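Local coordinates for uncharacterized protein (Actinomyces odontolyticus, PDB 4MJG) that is of unknown function but belongs to the DUF4853 family and is probably made as a lipoprotein, folding around one antiparallel beta sheet with helices packed against it, at residues L44-P50 and V66-A72; V71-F77 and F123-A129; A105-I109 and E120-S124; Y115-V119 and R131-L137. All blocks are in the same frame, centred on the assembly; numbering follows the deposited sequence.

Contact 1: residues L44-P50 and V66-A72; sequences LTVMGLP and VGYTTVA
Strands 44-48 and 69-72 run antiparallel as the two arms of a beta hairpin, their axes 4.4 Å apart at 143°. Thr45 and Val71 form a hydrogen-bonded pair, with Thr45 N to Val71 O and Val71 N to Thr45 O both 2.8 Å; Val46 and Thr70 make the next, non-hydrogen-bonded pair. A classic beta bulge follows. Selenomethionine Met47, its psi turned to -35°, and Gly48 both give their NH to Thr69 O, at 2.8 Å from Met47 N and 3.1 Å from Gly48 N, and Thr69 N returns a 3.1 Å bond to Gly48 O.

Thr45 (m), Thr69 (m) and Val71 (t) point to one face, Val46 (t) and Thr70 (p) to the other. Pro50 CD lies over one face of the Tyr68 ring (chi1 m, chi2 -90°), 3.4 Å from its centroid and 8° off the normal, a CH-pi contact. Val46 CG1 meets the ring edge, 3.8 Å from Tyr68 CD1; Leu49 (m, t) brings CD2 to 3.6 Å from Tyr68 CE1. Met47 CG touches Val71 CG2 at 3.4 Å before its end leads away. Leu44 (m, t) places CD2 3.8 Å from Ala72 CB and CD1 3.6 Å from Thr70 OG1.

Tyr68 OH is hydrogen-bonded to Pro152 O. Strands 176-181 and 127-133 flank the pair, while helix 34-40 packs on Leu44 and Ala72.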
loop_
_atom_site.group_PDB
_atom_site.type_symbol
_atom_site.label_atom_id
_atom_site.label_comp_id
_atom_site.label_asym_id
_atom_site.label_seq_id
_atom_site.Cartn_x
_atom_site.Cartn_y
_atom_site.Cartn_z
ATOM N N LEU A 44 -1.206 12.942 3.841
ATOM C CA LEU A 44 -1.598 12.039 2.760
ATOM C C LEU A 44 -3.048 12.280 2.354
ATOM O O LEU A 44 -3.900 12.537 3.200
ATOM C CB LEU A 44 -1.449 10.581 3.200
ATOM C CG LEU A 44 -0.048 10.047 3.496
ATOM C CD1 LEU A 44 -0.134 8.653 4.091
ATOM C CD2 LEU A 44 0.811 10.028 2.241
ATOM N N THR A 45 -3.316 12.191 1.058
ATOM C CA THR A 45 -4.677 12.194 0.524
ATOM C C THR A 45 -5.058 10.751 0.211
ATOM O O THR A 45 -4.253 10.011 -0.350
ATOM C CB THR A 45 -4.755 13.022 -0.767
ATOM O OG1 THR A 45 -4.259 14.340 -0.516
ATOM C CG2 THR A 45 -6.186 13.113 -1.274
ATOM N N VAL A 46 -6.270 10.339 0.568
ATOM C CA VAL A 46 -6.698 8.959 0.312
ATOM C C VAL A 46 -7.286 8.866 -1.094
ATOM O O VAL A 46 -8.407 9.322 -1.348
ATOM C CB VAL A 46 -7.708 8.463 1.364
ATOM C CG1 VAL A 46 -8.070 7.008 1.114
ATOM C CG2 VAL A 46 -7.136 8.639 2.765
HETATM N N MSE A 47 -6.511 8.268 -1.996
HETATM C CA MSE A 47 -6.845 8.197 -3.421
HETATM C C MSE A 47 -7.746 7.030 -3.715
HETATM O O MSE A 47 -8.586 7.104 -4.611
HETATM C CB MSE A 47 -5.561 8.010 -4.241
HETATM C CG MSE A 47 -5.398 9.028 -5.365
HETATM SE SE MSE A 47 -6.729 8.704 -6.779
HETATM C CE MSE A 47 -5.823 7.118 -7.531
ATOM N N GLY A 48 -7.553 5.930 -2.990
ATOM C CA GLY A 48 -8.301 4.707 -3.232
ATOM C C GLY A 48 -8.534 3.930 -1.954
ATOM O O GLY A 48 -7.757 4.025 -0.992
ATOM N N LEU A 49 -9.615 3.158 -1.949
ATOM C CA LEU A 49 -9.959 2.316 -0.818
ATOM C C LEU A 49 -9.475 0.899 -1.084
ATOM O O LEU A 49 -9.360 0.493 -2.240
ATOM C CB LEU A 49 -11.470 2.329 -0.606
ATOM C CG LEU A 49 -12.058 3.684 -0.224
ATOM C CD1 LEU A 49 -13.565 3.579 -0.063
ATOM C CD2 LEU A 49 -11.417 4.209 1.054
ATOM N N PRO A 50 -9.203 0.134 -0.013
ATOM C CA PRO A 50 -8.703 -1.220 -0.182
ATOM C C PRO A 50 -9.799 -2.161 -0.641
ATOM O O PRO A 50 -10.986 -1.899 -0.424
ATOM C CB PRO A 50 -8.254 -1.595 1.224
ATOM C CG PRO A 50 -9.209 -0.868 2.102
ATOM C CD PRO A 50 -9.468 0.439 1.406
ATOM N N VAL A 66 -5.383 -5.700 -2.018
ATOM C CA VAL A 66 -4.871 -4.402 -2.423
ATOM C C VAL A 66 -5.248 -3.428 -1.314
ATOM O O VAL A 66 -6.421 -3.323 -0.954
ATOM C CB VAL A 66 -5.505 -3.933 -3.752
ATOM C CG1 VAL A 66 -5.078 -2.511 -4.085
ATOM C CG2 VAL A 66 -5.152 -4.889 -4.886
ATOM N N GLY A 67 -4.265 -2.721 -0.772
ATOM C CA GLY A 67 -4.507 -1.820 0.358
ATOM C C GLY A 67 -4.981 -0.444 -0.063
ATOM O O GLY A 67 -5.324 -0.215 -1.227
ATOM N N TYR A 68 -5.005 0.479 0.896
ATOM C CA TYR A 68 -5.318 1.875 0.607
ATOM C C TYR A 68 -4.294 2.420 -0.355
ATOM O O TYR A 68 -3.137 1.995 -0.353
ATOM C CB TYR A 68 -5.299 2.720 1.878
ATOM C CG TYR A 68 -6.550 2.603 2.712
ATOM C CD1 TYR A 68 -7.632 3.455 2.510
ATOM C CD2 TYR A 68 -6.642 1.655 3.715
ATOM C CE1 TYR A 68 -8.779 3.357 3.275
ATOM C CE2 TYR A 68 -7.779 1.548 4.482
ATOM C CZ TYR A 68 -8.845 2.402 4.256
ATOM O OH TYR A 68 -9.972 2.288 5.020
ATOM N N THR A 69 -4.730 3.346 -1.199
ATOM C CA THR A 69 -3.817 4.090 -2.042
ATOM C C THR A 69 -3.801 5.509 -1.502
ATOM O O THR A 69 -4.843 6.149 -1.440
ATOM C CB THR A 69 -4.281 4.086 -3.503
ATOM O OG1 THR A 69 -4.368 2.729 -3.978
ATOM C CG2 THR A 69 -3.313 4.871 -4.370
ATOM N N THR A 70 -2.634 5.974 -1.059
ATOM C CA THR A 70 -2.503 7.330 -0.529
ATOM C C THR A 70 -1.511 8.133 -1.340
ATOM O O THR A 70 -0.586 7.579 -1.933
ATOM C CB THR A 70 -2.075 7.346 0.951
ATOM O OG1 THR A 70 -0.784 6.746 1.103
ATOM C CG2 THR A 70 -3.079 6.601 1.793
ATOM N N VAL A 71 -1.710 9.449 -1.351
ATOM C CA VAL A 71 -0.939 10.349 -2.195
ATOM C C VAL A 71 -0.336 11.479 -1.369
ATOM O O VAL A 71 -1.050 12.187 -0.662
ATOM C CB VAL A 71 -1.822 10.937 -3.313
ATOM C CG1 VAL A 71 -1.055 11.968 -4.129
ATOM C CG2 VAL A 71 -2.309 9.821 -4.220
ATOM N N ALA A 72 0.982 11.636 -1.473
ATOM C CA ALA A 72 1.697 12.726 -0.829
ATOM C C ALA A 72 2.172 13.693 -1.899
ATOM O O ALA A 72 2.212 13.337 -3.070
ATOM C CB ALA A 72 2.888 12.183 -0.058
#

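Contact 2: residues V71-F77 and F123-A129; sequences VAPSMSF and FSEDSIA
Strands 71-73 and 127-129 are antiparallel, their axes 4.6 Å apart at 153°. Ala72 and Ile128 form the hydrogen-bonded pair, Ala72 N to Ile128 O at 3.0 Å and Ile128 N to Ala72 O at 2.9 Å; Val71 stands opposite Ala129 as a non-hydrogen-bonded pair, CA to CA 4.5 Å.

Past the strand, a side-chain hydrogen bond continues the link: Ser74 OG (chi1 t) donates to Ser124 O at 2.9 Å. Segment 123-129 folds back on itself, with Ser124 N to Ser127 O at 3.0 Å and Ser124 OG (chi1 p) to the same Ser127 O at 3.2 Å.

The apolar contacts use Ile128 (m, t), whose CD1 lies 3.8 Å from CG of selenomethionine Met75, and Val71, whose CG2 is 4.4 Å from Ala129 CB; Val71 CG1 also comes within 3.4 Å of Ser127 CB. The aromatic pair is Phe77 and Phe123, both chi1 t: the edge of Phe77 approaches the face of Phe123, centroids 5.8 Å apart and planes at 74°, while Phe77 CB sits 4.2 Å from the Phe123 centroid over that face.

Ser76 N-caps helix 77-86 through OG to Arg79 N. The whole is a strand-to-helix connection passing the tight turn of the beta hairpin 118-123/127-133.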
loop_
_atom_site.group_PDB
_atom_site.type_symbol
_atom_site.label_atom_id
_atom_site.label_comp_id
_atom_site.label_asym_id
_atom_site.label_seq_id
_atom_site.Cartn_x
_atom_site.Cartn_y
_atom_site.Cartn_z
ATOM N N VAL A 71 -1.710 9.449 -1.351
ATOM C CA VAL A 71 -0.939 10.349 -2.195
ATOM C C VAL A 71 -0.336 11.479 -1.369
ATOM O O VAL A 71 -1.050 12.187 -0.662
ATOM C CB VAL A 71 -1.822 10.937 -3.313
ATOM C CG1 VAL A 71 -1.055 11.968 -4.129
ATOM C CG2 VAL A 71 -2.309 9.821 -4.220
ATOM N N ALA A 72 0.982 11.636 -1.473
ATOM C CA ALA A 72 1.697 12.726 -0.829
ATOM C C ALA A 72 2.172 13.693 -1.899
ATOM O O ALA A 72 2.212 13.337 -3.070
ATOM C CB ALA A 72 2.888 12.183 -0.058
ATOM N N PRO A 73 2.542 14.921 -1.507
ATOM C CA PRO A 73 3.114 15.832 -2.505
ATOM C C PRO A 73 4.459 15.329 -3.036
ATOM O O PRO A 73 5.085 14.461 -2.415
ATOM C CB PRO A 73 3.275 17.147 -1.733
ATOM C CG PRO A 73 2.316 17.039 -0.588
ATOM C CD PRO A 73 2.317 15.589 -0.213
ATOM N N SER A 74 4.895 15.872 -4.171
ATOM C CA SER A 74 6.036 15.310 -4.897
ATOM C C SER A 74 7.380 15.623 -4.247
ATOM O O SER A 74 7.507 16.571 -3.469
ATOM C CB SER A 74 6.050 15.791 -6.353
ATOM O OG SER A 74 6.956 15.020 -7.130
HETATM N N MSE A 75 8.369 14.795 -4.572
HETATM C CA MSE A 75 9.762 15.030 -4.201
HETATM C C MSE A 75 10.590 14.432 -5.306
HETATM O O MSE A 75 10.109 13.577 -6.048
HETATM C CB MSE A 75 10.068 14.442 -2.815
HETATM C CG MSE A 75 10.579 13.002 -2.817
HETATM SE SE MSE A 75 10.191 12.141 -1.086
HETATM C CE MSE A 75 11.802 12.691 -0.108
ATOM N N SER A 76 11.836 14.873 -5.438
ATOM C CA SER A 76 12.706 14.352 -6.493
ATOM C C SER A 76 12.873 12.842 -6.316
ATOM O O SER A 76 12.949 12.350 -5.189
ATOM C CB SER A 76 14.071 15.046 -6.481
ATOM O OG SER A 76 14.877 14.593 -5.407
ATOM N N PHE A 77 12.918 12.112 -7.428
ATOM C CA PHE A 77 13.023 10.657 -7.377
ATOM C C PHE A 77 14.246 10.199 -6.583
ATOM O O PHE A 77 14.169 9.258 -5.801
ATOM C CB PHE A 77 13.065 10.059 -8.786
ATOM C CG PHE A 77 13.018 8.564 -8.794
ATOM C CD1 PHE A 77 11.813 7.901 -8.620
ATOM C CD2 PHE A 77 14.179 7.816 -8.944
ATOM C CE1 PHE A 77 11.759 6.520 -8.606
ATOM C CE2 PHE A 77 14.134 6.434 -8.932
ATOM C CZ PHE A 77 12.922 5.785 -8.761
ATOM N N PHE A 123 6.461 7.421 -8.095
ATOM C CA PHE A 123 6.851 8.805 -8.328
ATOM C C PHE A 123 6.174 9.361 -9.572
ATOM O O PHE A 123 6.005 8.656 -10.568
ATOM C CB PHE A 123 8.370 8.935 -8.483
ATOM C CG PHE A 123 8.802 10.227 -9.117
ATOM C CD1 PHE A 123 8.961 11.374 -8.351
ATOM C CD2 PHE A 123 9.025 10.301 -10.486
ATOM C CE1 PHE A 123 9.348 12.566 -8.936
ATOM C CE2 PHE A 123 9.412 11.493 -11.077
ATOM C CZ PHE A 123 9.574 12.626 -10.301
ATOM N N SER A 124 5.780 10.627 -9.492
ATOM C CA SER A 124 5.432 11.422 -10.664
ATOM C C SER A 124 5.692 12.883 -10.309
ATOM O O SER A 124 5.947 13.207 -9.149
ATOM C CB SER A 124 3.975 11.200 -11.087
ATOM O OG SER A 124 3.093 12.036 -10.371
ATOM N N GLU A 125 5.630 13.762 -11.301
ATOM C CA GLU A 125 5.919 15.175 -11.071
ATOM C C GLU A 125 4.872 15.823 -10.155
ATOM O O GLU A 125 5.201 16.698 -9.350
ATOM C CB GLU A 125 6.031 15.914 -12.409
ATOM C CG GLU A 125 7.333 15.638 -13.158
ATOM C CD GLU A 125 8.541 16.250 -12.470
ATOM O OE1 GLU A 125 8.515 17.462 -12.163
ATOM O OE2 GLU A 125 9.522 15.522 -12.239
ATOM N N ASP A 126 3.623 15.372 -10.265
ATOM C CA ASP A 126 2.526 15.891 -9.442
ATOM C C ASP A 126 2.581 15.418 -7.990
ATOM O O ASP A 126 2.349 16.204 -7.070
ATOM C CB ASP A 126 1.168 15.501 -10.041
ATOM C CG ASP A 126 0.854 16.248 -11.326
ATOM O OD1 ASP A 126 1.798 16.610 -12.059
ATOM O OD2 ASP A 126 -0.344 16.469 -11.602
ATOM N N SER A 127 2.876 14.137 -7.787
ATOM C CA SER A 127 2.727 13.528 -6.467
ATOM C C SER A 127 3.431 12.179 -6.340
ATOM O O SER A 127 4.056 11.701 -7.291
ATOM C CB SER A 127 1.243 13.328 -6.191
ATOM O OG SER A 127 0.719 12.306 -7.022
ATOM N N ILE A 128 3.324 11.581 -5.152
ATOM C CA ILE A 128 3.850 10.239 -4.881
ATOM C C ILE A 128 2.752 9.340 -4.332
ATOM O O ILE A 128 2.252 9.561 -3.230
ATOM C CB ILE A 128 5.007 10.269 -3.868
ATOM C CG1 ILE A 128 6.199 11.025 -4.454
ATOM C CG2 ILE A 128 5.427 8.851 -3.488
ATOM C CD1 ILE A 128 7.144 11.547 -3.398
ATOM N N ALA A 129 2.389 8.321 -5.102
ATOM C CA ALA A 129 1.333 7.403 -4.716
ATOM C C ALA A 129 1.921 6.178 -4.018
ATOM O O ALA A 129 2.873 5.576 -4.505
ATOM C CB ALA A 129 0.534 6.986 -5.942
#

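Contact 3: residues A105-I109 and E120-S124; sequences ATRGI and EFKFS
This is the pairing of two adjacent strands in a beta hairpin, 107-113 with 118-123, toward one side of the chain's antiparallel sheet, where only strand 92-97 lies beyond it. Strands 107-109 and 120-123 pass 4.6 Å apart at 155°. Arg107 with Phe123 and Ile109 with Phe121 are hydrogen-bonded pairs: Arg107 N to Phe123 O 3.0 Å, Phe123 N to Arg107 O 2.7 Å, Ile109 N to Phe121 O 2.9 Å and Phe121 N to Ile109 O 2.8 Å. Between them Gly108 faces Lys122 as a non-hydrogen-bonded pair.

Arg107, Ile109, Phe121 and Phe123 share the face covered by helix 77-86. There Ile109 (m, t) lies beside Phe121 (chi1 m), CB to CB 4.5 Å, and both side chains touch Val84. Phe123 turns its ring by chi1 t, leaving CD2 4.3 Å from Arg107 CB; the extended arginine leads away, its NE hydrogen-bonded to Asp98 O.

On the other face Glu120 reaches back over Gly108, where a beta carbon would clash with Glu120 OE2. That oxygen is hydrogen-bonded to Gln110 NE2 and makes a long salt bridge with Lys122 NZ at 3.6 Å. Alongside, Thr106 OG1, hydrogen-bonded to Asp102 OD1, comes within 3.5 Å of Lys122 CE.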
loop_
_atom_site.group_PDB
_atom_site.type_symbol
_atom_site.label_atom_id
_atom_site.label_comp_id
_atom_site.label_asym_id
_atom_site.label_seq_id
_atom_site.Cartn_x
_atom_site.Cartn_y
_atom_site.Cartn_z
ATOM N N ALA A 105 4.724 8.849 -17.409
ATOM C CA ALA A 105 5.614 9.711 -16.632
ATOM C C ALA A 105 5.650 9.323 -15.146
ATOM O O ALA A 105 5.796 10.183 -14.277
ATOM C CB ALA A 105 5.239 11.178 -16.804
ATOM N N THR A 106 5.533 8.027 -14.860
ATOM C CA THR A 106 5.621 7.534 -13.486
ATOM C C THR A 106 6.776 6.552 -13.345
ATOM O O THR A 106 7.068 5.798 -14.272
ATOM C CB THR A 106 4.325 6.829 -13.029
ATOM O OG1 THR A 106 4.165 5.601 -13.748
ATOM C CG2 THR A 106 3.102 7.720 -13.249
ATOM N N ARG A 107 7.435 6.575 -12.188
ATOM C CA ARG A 107 8.539 5.655 -11.898
ATOM C C ARG A 107 8.341 5.058 -10.531
ATOM O O ARG A 107 8.102 5.785 -9.565
ATOM C CB ARG A 107 9.881 6.377 -11.938
ATOM C CG ARG A 107 11.074 5.443 -12.044
ATOM C CD ARG A 107 12.374 6.224 -12.128
ATOM N NE ARG A 107 13.534 5.346 -12.196
ATOM C CZ ARG A 107 14.794 5.768 -12.199
ATOM N NH1 ARG A 107 15.075 7.068 -12.133
ATOM N NH2 ARG A 107 15.780 4.883 -12.260
ATOM N N GLY A 108 8.462 3.739 -10.450
ATOM C CA GLY A 108 8.124 3.017 -9.235
ATOM C C GLY A 108 9.311 2.527 -8.430
ATOM O O GLY A 108 10.363 2.200 -8.983
ATOM N N ILE A 109 9.135 2.497 -7.111
ATOM C CA ILE A 109 10.019 1.760 -6.217
ATOM C C ILE A 109 9.146 0.752 -5.481
ATOM O O ILE A 109 8.092 1.109 -4.945
ATOM C CB ILE A 109 10.722 2.671 -5.197
ATOM C CG1 ILE A 109 11.570 3.717 -5.924
ATOM C CG2 ILE A 109 11.601 1.847 -4.258
ATOM C CD1 ILE A 109 12.096 4.808 -5.022
ATOM N N GLU A 120 4.321 -0.373 -3.285
ATOM C CA GLU A 120 4.874 0.436 -4.367
ATOM C C GLU A 120 4.738 1.936 -4.133
ATOM O O GLU A 120 3.645 2.445 -3.883
ATOM C CB GLU A 120 4.216 0.073 -5.701
ATOM C CG GLU A 120 4.765 0.882 -6.865
ATOM C CD GLU A 120 4.538 0.221 -8.206
ATOM O OE1 GLU A 120 3.416 -0.278 -8.432
ATOM O OE2 GLU A 120 5.480 0.209 -9.032
ATOM N N PHE A 121 5.861 2.635 -4.232
ATOM C CA PHE A 121 5.888 4.088 -4.209
ATOM C C PHE A 121 5.998 4.553 -5.653
ATOM O O PHE A 121 7.048 4.371 -6.275
ATOM C CB PHE A 121 7.094 4.578 -3.415
ATOM C CG PHE A 121 7.149 4.059 -2.004
ATOM C CD1 PHE A 121 7.688 2.812 -1.729
ATOM C CD2 PHE A 121 6.673 4.824 -0.947
ATOM C CE1 PHE A 121 7.743 2.333 -0.431
ATOM C CE2 PHE A 121 6.727 4.350 0.355
ATOM C CZ PHE A 121 7.261 3.101 0.614
ATOM N N LYS A 122 4.920 5.120 -6.195
ATOM C CA LYS A 122 4.923 5.620 -7.572
ATOM C C LYS A 122 5.251 7.110 -7.642
ATOM O O LYS A 122 4.425 7.961 -7.309
ATOM C CB LYS A 122 3.590 5.334 -8.280
ATOM C CG LYS A 122 3.680 4.232 -9.326
ATOM C CD LYS A 122 2.447 4.174 -10.215
ATOM C CE LYS A 122 2.727 3.396 -11.495
ATOM N NZ LYS A 122 3.250 2.021 -11.244
ATOM N N PHE A 123 6.461 7.421 -8.095
ATOM C CA PHE A 123 6.851 8.805 -8.328
ATOM C C PHE A 123 6.174 9.361 -9.572
ATOM O O PHE A 123 6.005 8.656 -10.568
ATOM C CB PHE A 123 8.370 8.935 -8.483
ATOM C CG PHE A 123 8.802 10.227 -9.117
ATOM C CD1 PHE A 123 8.961 11.374 -8.351
ATOM C CD2 PHE A 123 9.025 10.301 -10.486
ATOM C CE1 PHE A 123 9.348 12.566 -8.936
ATOM C CE2 PHE A 123 9.412 11.493 -11.077
ATOM C CZ PHE A 123 9.574 12.626 -10.301
ATOM N N SER A 124 5.780 10.627 -9.492
ATOM C CA SER A 124 5.432 11.422 -10.664
ATOM C C SER A 124 5.692 12.883 -10.309
ATOM O O SER A 124 5.947 13.207 -9.149
ATOM C CB SER A 124 3.975 11.200 -11.087
ATOM O OG SER A 124 3.093 12.036 -10.371
#

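Contact 4: residues Y115-V119 and R131-L137. With SO4 (sulfate ion), chain C; SO4 (sulfate ion), chain D.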
loop_
_atom_site.group_PDB
_atom_site.type_symbol
_atom_site.label_atom_id
_atom_site.label_comp_id
_atom_site.label_asym_id
_atom_site.label_seq_id
_atom_site.Cartn_x
_atom_site.Cartn_y
_atom_site.Cartn_z
ATOM N N TYR A 115 6.663 -12.940 1.429
ATOM C CA TYR A 115 5.623 -13.704 0.729
ATOM C C TYR A 115 5.659 -13.486 -0.785
ATOM O O TYR A 115 4.952 -14.163 -1.529
ATOM C CB TYR A 115 4.235 -13.307 1.244
ATOM C CG TYR A 115 3.840 -13.870 2.591
ATOM C CD1 TYR A 115 4.786 -14.369 3.485
ATOM C CD2 TYR A 115 2.502 -13.883 2.979
ATOM C CE1 TYR A 115 4.403 -14.882 4.717
ATOM C CE2 TYR A 115 2.114 -14.389 4.209
ATOM C CZ TYR A 115 3.066 -14.887 5.073
ATOM O OH TYR A 115 2.676 -15.392 6.286
ATOM N N GLY A 116 6.480 -12.547 -1.245
ATOM C CA GLY A 116 6.467 -12.143 -2.653
ATOM C C GLY A 116 5.466 -11.025 -2.902
ATOM O O GLY A 116 5.275 -10.587 -4.042
ATOM N N GLY A 117 4.833 -10.562 -1.822
ATOM C CA GLY A 117 3.940 -9.422 -1.863
ATOM C C GLY A 117 4.706 -8.130 -2.007
ATOM O O GLY A 117 5.934 -8.128 -2.040
ATOM N N LEU A 118 3.973 -7.026 -2.052
ATOM C CA LEU A 118 4.475 -5.803 -2.651
ATOM C C LEU A 118 3.942 -4.533 -1.983
ATOM O O LEU A 118 2.800 -4.479 -1.528
ATOM C CB LEU A 118 4.067 -5.813 -4.126
ATOM C CG LEU A 118 4.315 -4.576 -4.975
ATOM C CD1 LEU A 118 5.792 -4.497 -5.287
ATOM C CD2 LEU A 118 3.496 -4.625 -6.261
ATOM N N VAL A 119 4.789 -3.514 -1.932
ATOM C CA VAL A 119 4.363 -2.153 -1.626
ATOM C C VAL A 119 5.075 -1.234 -2.603
ATOM O O VAL A 119 6.288 -1.315 -2.742
ATOM C CB VAL A 119 4.710 -1.746 -0.186
ATOM C CG1 VAL A 119 4.295 -0.303 0.077
ATOM C CG2 VAL A 119 4.041 -2.691 0.798
ATOM N N ARG A 131 0.934 2.457 -2.789
ATOM C CA ARG A 131 -0.060 1.415 -3.022
ATOM C C ARG A 131 0.505 0.071 -2.534
ATOM O O ARG A 131 1.705 -0.187 -2.616
ATOM C CB ARG A 131 -0.433 1.375 -4.513
ATOM C CG ARG A 131 -1.296 0.193 -4.940
ATOM C CD ARG A 131 -1.929 0.430 -6.306
ATOM N NE ARG A 131 -2.628 -0.752 -6.816
ATOM C CZ ARG A 131 -2.035 -1.829 -7.337
ATOM N NH1 ARG A 131 -0.707 -1.912 -7.417
ATOM N NH2 ARG A 131 -2.777 -2.845 -7.776
ATOM N N SER A 132 -0.350 -0.771 -1.980
ATOM C CA SER A 132 0.072 -2.099 -1.532
ATOM C C SER A 132 -0.720 -3.166 -2.258
ATOM O O SER A 132 -1.857 -2.938 -2.653
ATOM C CB SER A 132 -0.084 -2.242 -0.016
ATOM O OG SER A 132 -1.416 -2.543 0.343
ATOM N N ARG A 133 -0.100 -4.325 -2.446
ATOM C CA ARG A 133 -0.739 -5.447 -3.112
ATOM C C ARG A 133 -0.102 -6.729 -2.582
ATOM O O ARG A 133 0.990 -7.109 -2.993
ATOM C CB ARG A 133 -0.579 -5.327 -4.625
ATOM C CG ARG A 133 -1.173 -6.484 -5.414
ATOM C CD ARG A 133 -1.228 -6.181 -6.905
ATOM N NE ARG A 133 -1.845 -7.265 -7.674
ATOM C CZ ARG A 133 -1.199 -8.323 -8.162
ATOM N NH1 ARG A 133 0.105 -8.480 -7.968
ATOM N NH2 ARG A 133 -1.866 -9.245 -8.846
ATOM N N SER A 134 -0.785 -7.383 -1.652
ATOM C CA SER A 134 -0.257 -8.586 -1.010
ATOM C C SER A 134 0.004 -9.700 -2.013
ATOM O O SER A 134 -0.466 -9.654 -3.151
ATOM C CB SER A 134 -1.239 -9.115 0.040
ATOM O OG SER A 134 -2.281 -9.854 -0.579
ATOM N N ALA A 135 0.750 -10.706 -1.564
ATOM C CA ALA A 135 0.867 -11.963 -2.288
ATOM C C ALA A 135 -0.463 -12.682 -2.190
ATOM O O ALA A 135 -1.332 -12.275 -1.415
ATOM C CB ALA A 135 1.969 -12.816 -1.681
ATOM N N CYS A 136 -0.629 -13.741 -2.972
ATOM C CA CYS A 136 -1.847 -14.548 -2.913
ATOM C C CYS A 136 -1.865 -15.322 -1.597
ATOM O O CYS A 136 -0.867 -15.930 -1.223
ATOM C CB CYS A 136 -1.923 -15.509 -4.099
ATOM S SG CYS A 136 -3.569 -16.198 -4.402
ATOM N N LEU A 137 -2.994 -15.285 -0.894
ATOM C CA LEU A 137 -3.096 -15.876 0.439
ATOM C C LEU A 137 -4.158 -16.970 0.495
ATOM O O LEU A 137 -5.210 -16.845 -0.124
ATOM C CB LEU A 137 -3.419 -14.789 1.466
ATOM C CG LEU A 137 -2.395 -13.654 1.527
ATOM C CD1 LEU A 137 -2.934 -12.468 2.311
ATOM C CD2 LEU A 137 -1.086 -14.144 2.123
HETATM S S SO4 C . 1.493 -14.148 -5.969
HETATM O O1 SO4 C . 1.459 -14.571 -4.549
HETATM O O2 SO4 C . 1.798 -12.703 -6.082
HETATM O O3 SO4 C . 2.554 -14.908 -6.668
HETATM O O4 SO4 C . 0.183 -14.441 -6.591
HETATM S S SO4 D . -3.855 -5.739 -10.394
HETATM O O1 SO4 D . -2.476 -5.205 -10.497
HETATM O O2 SO4 D . -3.950 -7.038 -11.106
HETATM O O3 SO4 D . -4.196 -5.919 -8.963
HETATM O O4 SO4 D . -4.797 -4.774 -11.005
#
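The open end of the beta hairpin 118-123/127-133 lies here, where strand 118-123 begins and strand 127-133 runs out toward the disulfide of Cys136 with Cys55. The two segments run antiparallel, their end-to-end directions 164° apart. Leu118 and Arg133 form the last hydrogen-bonded pair: Arg133 N to Leu118 O is a straight 3.0 Å bond, whereas Leu118 N to Arg133 O, at 3.1 Å, is bent and weak. Val119 and Ser132 follow as a non-hydrogen-bonded pair, CA to CA 4.3 Å.

Beyond the ladder the backbones stay close. Gly117 CA comes within 3.5 Å of Ala135 N, and a beta carbon on Gly117 would clash with that nitrogen. Tyr115 CB packs on Ala135 CB at 3.7 Å, and the edge of the tyrosine ring meets Leu137, CD2 of Tyr115 to CD2 of Leu137 3.7 Å. Tyr115 OH is hydrogen-bonded to Val16 N, while Leu137 also touches helix 18-24.

Two sulfates, probably from the crystallisation liquor, lie along segment 131-137. Arg133 NE donates to O3 of the chain D sulfate at 3.0 Å. Arg131 NH2 is 3.6 Å from O3 of that sulfate. Arg15 and Arg64 also hydrogen-bond to sulfate here, and Cys136 N donates to O1 of the chain C sulfate at 2.7 Å.

All four contacts belong to one antiparallel beta sheet, inside the DUF4853 region of the chain. Crossing it from strand 44-55, contact 1 joins that strand to 62-73, contact 2 joins 62-73 to 127-133, contact 4 joins 127-133 to 118-123, and contact 3 joins 118-123 to 107-113. Contact 1 comes first along the chain and shares Val71 and Ala72 with contact 2; contact 4 interleaves with both contact 2 and contact 3. Contacts 2 and 3, centres 8 Å apart, share Phe123 and Ser124, whereas the centres of contacts 2 and 4 lie 22 Å apart on opposite sides of the chain's centre. Contact 2 thus stitches the early hairpin to the later strands, making a continuous sheet.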